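Local coordinates for protein carboxylesterase (Uncultured bacterium, PDB 5GMX) that hydrolyses carboxylic ester bonds as a family VIII carboxylesterase of the beta-lactamase clan and also acts on oxyimino cephalosporins, at residues A[118-123]-A[305-310]; A[125-130]-A[149-154]; A[160-165]-A[240-245]. All coordinates share one frame; numbering follows the deposited sequence.

Contact 1 (A[118-123]-A[305-310]); sequences SHQAGI and EECFRK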
loop_
_atom_site.group_PDB
_atom_site.type_symbol
_atom_site.label_atom_id
_atom_site.label_comp_id
_atom_site.label_asym_id
_atom_site.label_seq_id
_atom_site.Cartn_x
_atom_site.Cartn_y
_atom_site.Cartn_z
ATOM N N SER A 118 2.661 -2.458 13.187
ATOM C CA SER A 118 2.104 -3.803 13.037
ATOM C C SER A 118 0.678 -3.901 13.568
ATOM O O SER A 118 0.199 -4.998 13.872
ATOM C CB SER A 118 2.987 -4.848 13.730
ATOM O OG SER A 118 3.222 -4.520 15.090
ATOM N N HIS A 119 0.000 -2.756 13.647
ATOM C CA HIS A 119 -1.419 -2.687 14.001
ATOM C C HIS A 119 -1.664 -3.215 15.410
ATOM O O HIS A 119 -2.711 -3.786 15.688
ATOM C CB HIS A 119 -2.275 -3.459 12.985
ATOM C CG HIS A 119 -2.047 -3.028 11.572
ATOM N ND1 HIS A 119 -2.767 -2.015 10.978
ATOM C CD2 HIS A 119 -1.150 -3.445 10.648
ATOM C CE1 HIS A 119 -2.335 -1.835 9.743
ATOM N NE2 HIS A 119 -1.354 -2.691 9.518
ATOM N N GLN A 120 -0.693 -3.013 16.295
ATOM C CA GLN A 120 -0.820 -3.452 17.683
ATOM C C GLN A 120 -0.981 -2.308 18.684
ATOM O O GLN A 120 -0.885 -2.534 19.884
ATOM C CB GLN A 120 0.394 -4.273 18.084
ATOM C CG GLN A 120 0.639 -5.485 17.229
ATOM C CD GLN A 120 1.732 -6.353 17.801
ATOM O OE1 GLN A 120 1.469 -7.226 18.627
ATOM N NE2 GLN A 120 2.971 -6.102 17.387
ATOM N N ALA A 121 -1.182 -1.082 18.204
ATOM C CA ALA A 121 -1.368 0.051 19.109
ATOM C C ALA A 121 -2.806 0.133 19.619
ATOM O O ALA A 121 -3.081 0.824 20.593
ATOM C CB ALA A 121 -0.980 1.358 18.427
ATOM N N GLY A 122 -3.726 -0.543 18.938
ATOM C CA GLY A 122 -5.101 -0.602 19.397
ATOM C C GLY A 122 -5.954 0.612 19.083
ATOM O O GLY A 122 -7.008 0.796 19.680
ATOM N N ILE A 123 -5.519 1.457 18.160
ATOM C CA ILE A 123 -6.356 2.587 17.761
ATOM C C ILE A 123 -6.815 2.392 16.321
ATOM O O ILE A 123 -6.544 3.213 15.431
ATOM C CB ILE A 123 -5.633 3.931 17.932
ATOM C CG1 ILE A 123 -4.198 3.840 17.428
ATOM C CG2 ILE A 123 -5.599 4.333 19.404
ATOM C CD1 ILE A 123 -3.470 5.157 17.504
ATOM N N GLU A 305 9.037 -10.103 11.256
ATOM C CA GLU A 305 7.702 -10.463 11.715
ATOM C C GLU A 305 7.479 -9.931 13.127
ATOM O O GLU A 305 8.291 -10.159 14.023
ATOM C CB GLU A 305 7.495 -11.972 11.691
ATOM C CG GLU A 305 6.084 -12.379 12.085
ATOM C CD GLU A 305 5.931 -13.884 12.173
ATOM O OE1 GLU A 305 6.284 -14.583 11.194
ATOM O OE2 GLU A 305 5.442 -14.358 13.218
ATOM N N GLU A 306 6.389 -9.196 13.305
ATOM C CA GLU A 306 6.059 -8.610 14.593
ATOM C C GLU A 306 5.005 -9.446 15.282
ATOM O O GLU A 306 5.062 -9.636 16.493
ATOM C CB GLU A 306 5.584 -7.167 14.427
ATOM C CG GLU A 306 6.727 -6.173 14.262
ATOM C CD GLU A 306 7.556 -6.049 15.531
ATOM O OE1 GLU A 306 6.951 -6.027 16.627
ATOM O OE2 GLU A 306 8.802 -5.986 15.441
ATOM N N CYS A 307 4.046 -9.953 14.514
ATOM C CA CYS A 307 3.062 -10.844 15.124
ATOM C C CYS A 307 2.381 -11.714 14.085
ATOM O O CYS A 307 2.450 -11.431 12.896
ATOM C CB CYS A 307 2.025 -10.040 15.938
ATOM S SG CYS A 307 1.162 -8.643 15.097
ATOM N N PHE A 308 1.759 -12.797 14.537
ATOM C CA PHE A 308 1.035 -13.697 13.648
ATOM C C PHE A 308 -0.189 -14.216 14.392
ATOM O O PHE A 308 -0.131 -15.251 15.040
ATOM C CB PHE A 308 1.940 -14.841 13.174
ATOM C CG PHE A 308 1.395 -15.610 11.996
ATOM C CD1 PHE A 308 0.171 -15.284 11.426
ATOM C CD2 PHE A 308 2.121 -16.651 11.444
ATOM C CE1 PHE A 308 -0.330 -16.003 10.344
ATOM C CE2 PHE A 308 1.636 -17.366 10.360
ATOM C CZ PHE A 308 0.409 -17.039 9.808
ATOM N N ARG A 309 -1.297 -13.489 14.282
ATOM C CA ARG A 309 -2.473 -13.745 15.125
ATOM C C ARG A 309 -3.759 -13.473 14.379
ATOM O O ARG A 309 -3.759 -12.732 13.407
ATOM C CB ARG A 309 -2.477 -12.865 16.385
ATOM C CG ARG A 309 -1.489 -13.227 17.470
ATOM C CD ARG A 309 -1.833 -12.481 18.764
ATOM N NE ARG A 309 -1.531 -11.061 18.663
ATOM C CZ ARG A 309 -0.495 -10.469 19.250
ATOM N NH1 ARG A 309 0.334 -11.174 20.005
ATOM N NH2 ARG A 309 -0.287 -9.169 19.081
ATOM N N LYS A 310 -4.864 -14.034 14.863
ATOM C CA LYS A 310 -6.171 -13.689 14.321
ATOM C C LYS A 310 -6.397 -12.202 14.526
ATOM O O LYS A 310 -6.261 -11.686 15.641
ATOM C CB LYS A 310 -7.291 -14.505 14.978
ATOM C CG LYS A 310 -8.676 -14.213 14.397
ATOM C CD LYS A 310 -9.651 -15.361 14.599
ATOM C CE LYS A 310 -10.096 -15.453 16.051
ATOM N NZ LYS A 310 -10.705 -14.175 16.525
#

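Contact 2 (A[125-130]-A[149-154]); sequences GPRERV and WPFFEP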
loop_
_atom_site.group_PDB
_atom_site.type_symbol
_atom_site.label_atom_id
_atom_site.label_comp_id
_atom_site.label_asym_id
_atom_site.label_seq_id
_atom_site.Cartn_x
_atom_site.Cartn_y
_atom_site.Cartn_z
ATOM N N GLY A 125 -9.379 2.616 14.608
ATOM C CA GLY A 125 -10.171 3.638 13.944
ATOM C C GLY A 125 -10.596 4.690 14.958
ATOM O O GLY A 125 -10.502 4.460 16.163
ATOM N N PRO A 126 -11.069 5.851 14.482
ATOM C CA PRO A 126 -11.477 6.928 15.397
ATOM C C PRO A 126 -12.685 6.503 16.214
ATOM O O PRO A 126 -13.576 5.866 15.666
ATOM C CB PRO A 126 -11.833 8.088 14.456
ATOM C CG PRO A 126 -11.233 7.708 13.115
ATOM C CD PRO A 126 -11.266 6.221 13.070
ATOM N N ARG A 127 -12.720 6.843 17.495
ATOM C CA ARG A 127 -13.839 6.432 18.330
ATOM C C ARG A 127 -15.112 7.188 17.957
ATOM O O ARG A 127 -16.211 6.634 17.991
ATOM C CB ARG A 127 -13.511 6.643 19.805
ATOM C CG ARG A 127 -12.793 5.468 20.429
ATOM C CD ARG A 127 -12.527 5.672 21.916
ATOM N NE ARG A 127 -11.679 4.597 22.420
ATOM C CZ ARG A 127 -12.134 3.402 22.786
ATOM N NH1 ARG A 127 -13.432 3.135 22.699
ATOM N NH2 ARG A 127 -11.294 2.471 23.224
ATOM N N GLU A 128 -14.964 8.447 17.572
ATOM C CA GLU A 128 -16.128 9.248 17.228
ATOM C C GLU A 128 -16.350 9.308 15.722
ATOM O O GLU A 128 -15.414 9.153 14.933
ATOM C CB GLU A 128 -15.984 10.648 17.821
ATOM C CG GLU A 128 -16.012 10.631 19.351
ATOM C CD GLU A 128 -15.626 11.955 19.980
ATOM O OE1 GLU A 128 -15.011 12.793 19.284
ATOM O OE2 GLU A 128 -15.938 12.154 21.176
ATOM N N ARG A 129 -17.602 9.532 15.339
ATOM C CA ARG A 129 -17.991 9.594 13.940
ATOM C C ARG A 129 -17.272 10.738 13.236
ATOM O O ARG A 129 -17.312 11.876 13.693
ATOM C CB ARG A 129 -19.509 9.756 13.833
ATOM C CG ARG A 129 -20.121 9.200 12.559
ATOM C CD ARG A 129 -21.622 8.980 12.726
ATOM N NE ARG A 129 -22.263 10.058 13.476
ATOM C CZ ARG A 129 -22.636 11.222 12.950
ATOM N NH1 ARG A 129 -22.435 11.468 11.659
ATOM N NH2 ARG A 129 -23.214 12.142 13.716
ATOM N N VAL A 130 -16.631 10.435 12.111
ATOM C CA VAL A 130 -15.890 11.449 11.371
ATOM C C VAL A 130 -16.439 11.640 9.956
ATOM O O VAL A 130 -16.958 10.706 9.344
ATOM C CB VAL A 130 -14.377 11.105 11.285
ATOM C CG1 VAL A 130 -13.766 11.005 12.673
ATOM C CG2 VAL A 130 -14.157 9.822 10.513
ATOM N N TRP A 149 -8.015 6.543 23.530
ATOM C CA TRP A 149 -7.849 5.342 24.344
ATOM C C TRP A 149 -7.973 4.089 23.472
ATOM O O TRP A 149 -8.955 3.934 22.749
ATOM C CB TRP A 149 -8.905 5.332 25.468
ATOM C CG TRP A 149 -8.865 4.142 26.364
ATOM C CD1 TRP A 149 -9.710 3.065 26.346
ATOM C CD2 TRP A 149 -7.921 3.893 27.410
ATOM N NE1 TRP A 149 -9.350 2.164 27.315
ATOM C CE2 TRP A 149 -8.258 2.648 27.989
ATOM C CE3 TRP A 149 -6.829 4.601 27.918
ATOM C CZ2 TRP A 149 -7.535 2.093 29.047
ATOM C CZ3 TRP A 149 -6.110 4.051 28.970
ATOM C CH2 TRP A 149 -6.471 2.810 29.527
ATOM N N PRO A 150 -6.975 3.197 23.530
ATOM C CA PRO A 150 -6.948 1.984 22.701
ATOM C C PRO A 150 -8.108 1.027 22.978
ATOM O O PRO A 150 -8.590 0.942 24.116
ATOM C CB PRO A 150 -5.618 1.329 23.084
ATOM C CG PRO A 150 -4.793 2.429 23.652
ATOM C CD PRO A 150 -5.749 3.336 24.337
ATOM N N PHE A 151 -8.530 0.298 21.954
ATOM C CA PHE A 151 -9.609 -0.682 22.085
ATOM C C PHE A 151 -9.156 -1.933 22.815
ATOM O O PHE A 151 -9.957 -2.625 23.426
ATOM C CB PHE A 151 -10.144 -1.067 20.705
ATOM C CG PHE A 151 -10.787 0.058 19.979
ATOM C CD1 PHE A 151 -12.003 0.560 20.397
ATOM C CD2 PHE A 151 -10.170 0.633 18.875
ATOM C CE1 PHE A 151 -12.607 1.606 19.726
ATOM C CE2 PHE A 151 -10.767 1.689 18.199
ATOM C CZ PHE A 151 -11.987 2.174 18.620
ATOM N N PHE A 152 -7.871 -2.246 22.712
ATOM C CA PHE A 152 -7.297 -3.364 23.447
ATOM C C PHE A 152 -5.937 -2.932 23.974
ATOM O O PHE A 152 -5.414 -1.895 23.572
ATOM C CB PHE A 152 -7.182 -4.625 22.575
ATOM C CG PHE A 152 -6.509 -4.408 21.225
ATOM C CD1 PHE A 152 -5.128 -4.351 21.115
ATOM C CD2 PHE A 152 -7.267 -4.282 20.072
ATOM C CE1 PHE A 152 -4.510 -4.169 19.871
ATOM C CE2 PHE A 152 -6.663 -4.091 18.824
ATOM C CZ PHE A 152 -5.281 -4.038 18.728
ATOM N N GLU A 153 -5.381 -3.701 24.900
ATOM C CA GLU A 153 -4.070 -3.375 25.440
ATOM C C GLU A 153 -2.997 -3.462 24.346
ATOM O O GLU A 153 -2.869 -4.489 23.689
ATOM C CB GLU A 153 -3.725 -4.311 26.581
ATOM C CG GLU A 153 -2.401 -3.983 27.223
ATOM C CD GLU A 153 -2.121 -4.844 28.428
ATOM O OE1 GLU A 153 -2.976 -5.681 28.772
ATOM O OE2 GLU A 153 -1.047 -4.682 29.034
ATOM N N PRO A 154 -2.225 -2.383 24.152
ATOM C CA PRO A 154 -1.235 -2.356 23.068
ATOM C C PRO A 154 -0.231 -3.501 23.162
ATOM O O PRO A 154 0.233 -3.811 24.258
ATOM C CB PRO A 154 -0.542 -1.005 23.267
ATOM C CG PRO A 154 -1.580 -0.152 23.941
ATOM C CD PRO A 154 -2.295 -1.096 24.868
#

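Contact 3 (A[160-165]-A[240-245]); sequences YHAVVF and YCAMAH. With PMS (phenylmethanesulfonic acid), chain C.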
loop_
_atom_site.group_PDB
_atom_site.type_symbol
_atom_site.label_atom_id
_atom_site.label_comp_id
_atom_site.label_asym_id
_atom_site.label_seq_id
_atom_site.Cartn_x
_atom_site.Cartn_y
_atom_site.Cartn_z
ATOM N N TYR A 160 -6.352 -4.439 12.407
ATOM C CA TYR A 160 -6.059 -3.651 11.210
ATOM C C TYR A 160 -6.519 -2.195 11.309
ATOM O O TYR A 160 -7.705 -1.915 11.443
ATOM C CB TYR A 160 -6.715 -4.324 10.008
ATOM C CG TYR A 160 -6.342 -3.790 8.644
ATOM C CD1 TYR A 160 -5.017 -3.643 8.267
ATOM C CD2 TYR A 160 -7.324 -3.493 7.712
ATOM C CE1 TYR A 160 -4.681 -3.185 7.003
ATOM C CE2 TYR A 160 -7.000 -3.040 6.443
ATOM C CZ TYR A 160 -5.680 -2.894 6.095
ATOM O OH TYR A 160 -5.370 -2.445 4.838
ATOM N N HIS A 161 -5.560 -1.276 11.274
ATOM C CA HIS A 161 -5.849 0.153 11.284
ATOM C C HIS A 161 -6.236 0.558 9.858
ATOM O O HIS A 161 -5.468 1.192 9.131
ATOM C CB HIS A 161 -4.637 0.938 11.821
ATOM C CG HIS A 161 -4.383 0.709 13.282
ATOM N ND1 HIS A 161 -4.441 -0.541 13.859
ATOM C CD2 HIS A 161 -4.081 1.570 14.285
ATOM C CE1 HIS A 161 -4.193 -0.441 15.156
ATOM N NE2 HIS A 161 -3.974 0.828 15.439
ATOM N N ALA A 162 -7.447 0.157 9.478
ATOM C CA ALA A 162 -7.894 0.105 8.084
ATOM C C ALA A 162 -7.749 1.398 7.287
ATOM O O ALA A 162 -7.446 1.364 6.093
ATOM C CB ALA A 162 -9.340 -0.346 8.040
ATOM N N VAL A 163 -7.996 2.534 7.927
ATOM C CA VAL A 163 -7.934 3.804 7.215
ATOM C C VAL A 163 -6.854 4.706 7.803
ATOM O O VAL A 163 -6.140 5.389 7.068
ATOM C CB VAL A 163 -9.295 4.537 7.233
ATOM C CG1 VAL A 163 -9.192 5.877 6.501
ATOM C CG2 VAL A 163 -10.386 3.659 6.606
ATOM N N VAL A 164 -6.735 4.708 9.127
ATOM C CA VAL A 164 -5.876 5.669 9.813
ATOM C C VAL A 164 -4.403 5.254 9.894
ATOM O O VAL A 164 -3.580 6.023 10.389
ATOM C CB VAL A 164 -6.393 5.941 11.253
ATOM C CG1 VAL A 164 -7.835 6.429 11.218
ATOM C CG2 VAL A 164 -6.273 4.700 12.119
ATOM N N PHE A 165 -4.062 4.056 9.417
ATOM C CA PHE A 165 -2.660 3.582 9.437
ATOM C C PHE A 165 -1.700 4.603 8.816
ATOM O O PHE A 165 -0.620 4.876 9.356
ATOM C CB PHE A 165 -2.533 2.238 8.704
ATOM C CG PHE A 165 -1.110 1.736 8.559
ATOM C CD1 PHE A 165 -0.519 1.001 9.569
ATOM C CD2 PHE A 165 -0.386 1.965 7.400
ATOM C CE1 PHE A 165 0.780 0.530 9.439
ATOM C CE2 PHE A 165 0.911 1.496 7.265
ATOM C CZ PHE A 165 1.491 0.774 8.287
ATOM N N TYR A 240 -15.992 -2.032 14.454
ATOM C CA TYR A 240 -17.001 -1.047 14.110
ATOM C C TYR A 240 -16.393 0.315 13.781
ATOM O O TYR A 240 -16.769 0.941 12.795
ATOM C CB TYR A 240 -18.025 -0.900 15.242
ATOM C CG TYR A 240 -19.015 0.198 14.957
ATOM C CD1 TYR A 240 -20.072 -0.003 14.075
ATOM C CD2 TYR A 240 -18.873 1.446 15.540
ATOM C CE1 TYR A 240 -20.971 1.014 13.794
ATOM C CE2 TYR A 240 -19.762 2.464 15.273
ATOM C CZ TYR A 240 -20.810 2.247 14.405
ATOM O OH TYR A 240 -21.684 3.281 14.155
ATOM N N CYS A 241 -15.457 0.779 14.600
ATOM C CA CYS A 241 -14.848 2.077 14.351
ATOM C C CYS A 241 -13.967 2.052 13.102
ATOM O O CYS A 241 -13.917 3.021 12.345
ATOM C CB CYS A 241 -14.037 2.532 15.562
ATOM S SG CYS A 241 -15.066 3.024 16.994
ATOM N N ALA A 242 -13.278 0.938 12.887
ATOM C CA ALA A 242 -12.448 0.792 11.703
ATOM C C ALA A 242 -13.278 0.736 10.412
ATOM O O ALA A 242 -12.785 1.104 9.344
ATOM C CB ALA A 242 -11.579 -0.446 11.830
HETATM N N MSE A 243 -14.533 0.291 10.511
HETATM C CA MSE A 243 -15.372 0.123 9.319
HETATM C C MSE A 243 -16.452 1.188 9.120
HETATM O O MSE A 243 -17.037 1.278 8.043
HETATM C CB MSE A 243 -16.051 -1.249 9.341
HETATM C CG MSE A 243 -15.109 -2.433 9.124
HETATM SE SE MSE A 243 -14.054 -2.338 7.471
HETATM C CE MSE A 243 -12.284 -2.241 8.266
ATOM N N ALA A 244 -16.733 1.989 10.139
ATOM C CA ALA A 244 -17.861 2.911 10.046
ATOM C C ALA A 244 -17.451 4.369 10.169
ATOM O O ALA A 244 -18.255 5.263 9.892
ATOM C CB ALA A 244 -18.893 2.574 11.110
ATOM N N HIS A 245 -16.207 4.610 10.586
ATOM C CA HIS A 245 -15.734 5.970 10.850
ATOM C C HIS A 245 -14.494 6.351 10.026
ATOM O O HIS A 245 -13.379 6.345 10.548
ATOM C CB HIS A 245 -15.410 6.146 12.342
ATOM C CG HIS A 245 -16.596 6.017 13.247
ATOM N ND1 HIS A 245 -16.478 5.939 14.619
ATOM C CD2 HIS A 245 -17.921 5.943 12.980
ATOM C CE1 HIS A 245 -17.679 5.822 15.158
ATOM N NE2 HIS A 245 -18.572 5.825 14.184
HETATM C C PMS C . -8.584 0.098 2.853
HETATM S S PMS C . -7.723 -1.335 2.242
HETATM C C1 PMS C . -10.008 -0.218 3.276
HETATM C C2 PMS C . -11.053 -0.077 2.373
HETATM C C3 PMS C . -12.356 -0.361 2.761
HETATM C C4 PMS C . -12.619 -0.783 4.055
HETATM C C5 PMS C . -11.578 -0.923 4.960
HETATM C C6 PMS C . -10.277 -0.637 4.571
HETATM O O2S PMS C . -8.162 -2.641 2.867
HETATM O O1S PMS C . -8.050 -1.590 0.790
#

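Contact 1 (A[118-123]-A[305-310])
Ser118 OG is the best-held polar atom here, gripped by two hydrogen bonds, one from Gln120 inside its own loop and one with the backbone O of Ala114 in the preceding helix. The first runs from Gln120 NE2 to Ser118 OG over 2.8 Å, nearly straight at 160°, with the hydroxyl lying close to the amide plane. It fixes which way the Gln120 amide is turned: NE2 points back to the serine, and OE1 is left facing strand 307-310. Gln120 CG lies beside the backbone N, and the chain runs extended from there, so the amide reaches across to the strand. There Arg309 NH2 comes within 2.7 Å of Gln120 OE1, a short but badly angled and therefore weak hydrogen bond. The two side chains cross at about a right angle, the oxygen near the guanidinium plane. Cys307 SG, in the crowded position between backbone N and carbonyl carbon, packs over one face of the Gln120 amide, centred on Gln120 CD at 3.6 Å. Ser118 CB meets Glu306 CB at 3.6 Å, while the Glu306 carboxylate turns away to a salt bridge with Arg322. Glu306 and Cys307 both face Trp320 of strand 317-320, a classic beta bulge at the start of this two-stranded hairpin. One end of the amide, tied within its loop, thus holds the other toward Arg309 NH2, while packing on Cys307 and Glu306 completes the join. Because OE1 receives a cationic donor, the amide is probably polarised, which would strengthen NE2 as the donor to the serine.

Contact 2 (A[125-130]-A[149-154])
Trp149 O takes two hydrogen bonds from Arg127, which grips it side-on. Arg127 NE lies 2.8 Å from Trp149 O, in the carbonyl plane and on a lone pair; Arg127 NH2 is also 2.8 Å from Trp149 O but stands above that plane. Both bonds are bent, near 144°, as expected when one oxygen sits in the fork of a guanidinium. Arg127 NH2 adds a weak bond of 3.2 Å to Pro150 O, so two successive carbonyls line one edge of the group. An aliphatic chain extended from CG to NE carries the guanidinium there. Over one of its faces comes the Phe151 ring, Phe151 CE1 lying 3.4 Å from Arg127 NH1 with the two planes 44° apart, an oblique meeting rather than a flat stack. Lower on the arginine, CG rests against the tip of the same ring. The far edge of the phenylalanine meets Gly125 O, 3.4 Å from Phe151 CE2, an oxygen that also accepts from Gln148 NE2. Asp237, Ala238 and Cys241 of helix 237-244 pack on this ring too. Two loops flanking helices 132-136 and 138-146 are so joined through a cation held by neutral carbonyl oxygens, its charge perhaps eased by Asp237, which touches it.

Contact 3 (A[160-165]-A[240-245])
The backbones come nearest at Ala162 and Ala242, whose CA atoms are 5.9 Å apart, where the loop before helix 165-175, tightened by an inverse gamma turn centred on His161, passes the C-terminal end of helix 237-244. No hydrogen bond crosses; the small alanines let the chains approach, with Ala162 CB 4.4 Å from Ala242 CB and 4.0 Å from Ala242 O. Val163 lies farther along the same edge, its CG2 only loosely set against that carbonyl. Selenomethionine Met243 makes the tightest touch although its CB is directed away from the loop: the chain bends at chi2 (-56°) and again at chi3, which swings CE back to 3.5 Å from Ala162 CB. The two methyls then meet the bound phenylmethanesulfonic acid on neighbouring ring carbons, Met243 CE at 3.6 Å from PMS C5 and Ala162 CB at 3.6 Å from PMS C6, with SE beside C5 and C4. Tyr160 serves the other end of the ligand. Its CG is anti to the backbone N (chi1 -170°), which sends the hydroxyl to the sulfonate, where Tyr160 OH is 3.4 Å from PMS O2S, at best a weak bond. The stronger partner of that hydroxyl is Lys74 NZ, which Ala162 O also binds, and Ser71 OG lies at weak hydrogen-bonding distance. Ser71 and Lys74 fit an SxxK pattern with Tyr160 supplying the second hydroxyl, consistent with the serine-lysine-tyrosine centre of family VIII esterases and class C beta-lactamases. The pocket thus has an apolar wall for the phenyl group beside a polar centre, where the nearby lysine would be expected to lower the pKa of the tyrosine.

From the N terminus, the loop after helix 113-117 supplies 118-123 and then 125-130. Contact 2 closes first, returning 149-154 to 125-130 after the helices 132-136 and 138-146. Contact 3 opens next at 160-165 and closes at helix 237-244, in series with contact 2. Contact 1 closes last, at strand 307-310, and encloses both others. Direct contacts link them: Gly122 O probably bonds Phe151 N, joining contacts 1 and 2; His119 ND1 probably bonds His161 N, joining 1 and 3; and Pro126 O probably bonds His245 ND1, joining 2 and 3. Together they tie the hairpin and the peripheral loops to one wall of the ligand pocket.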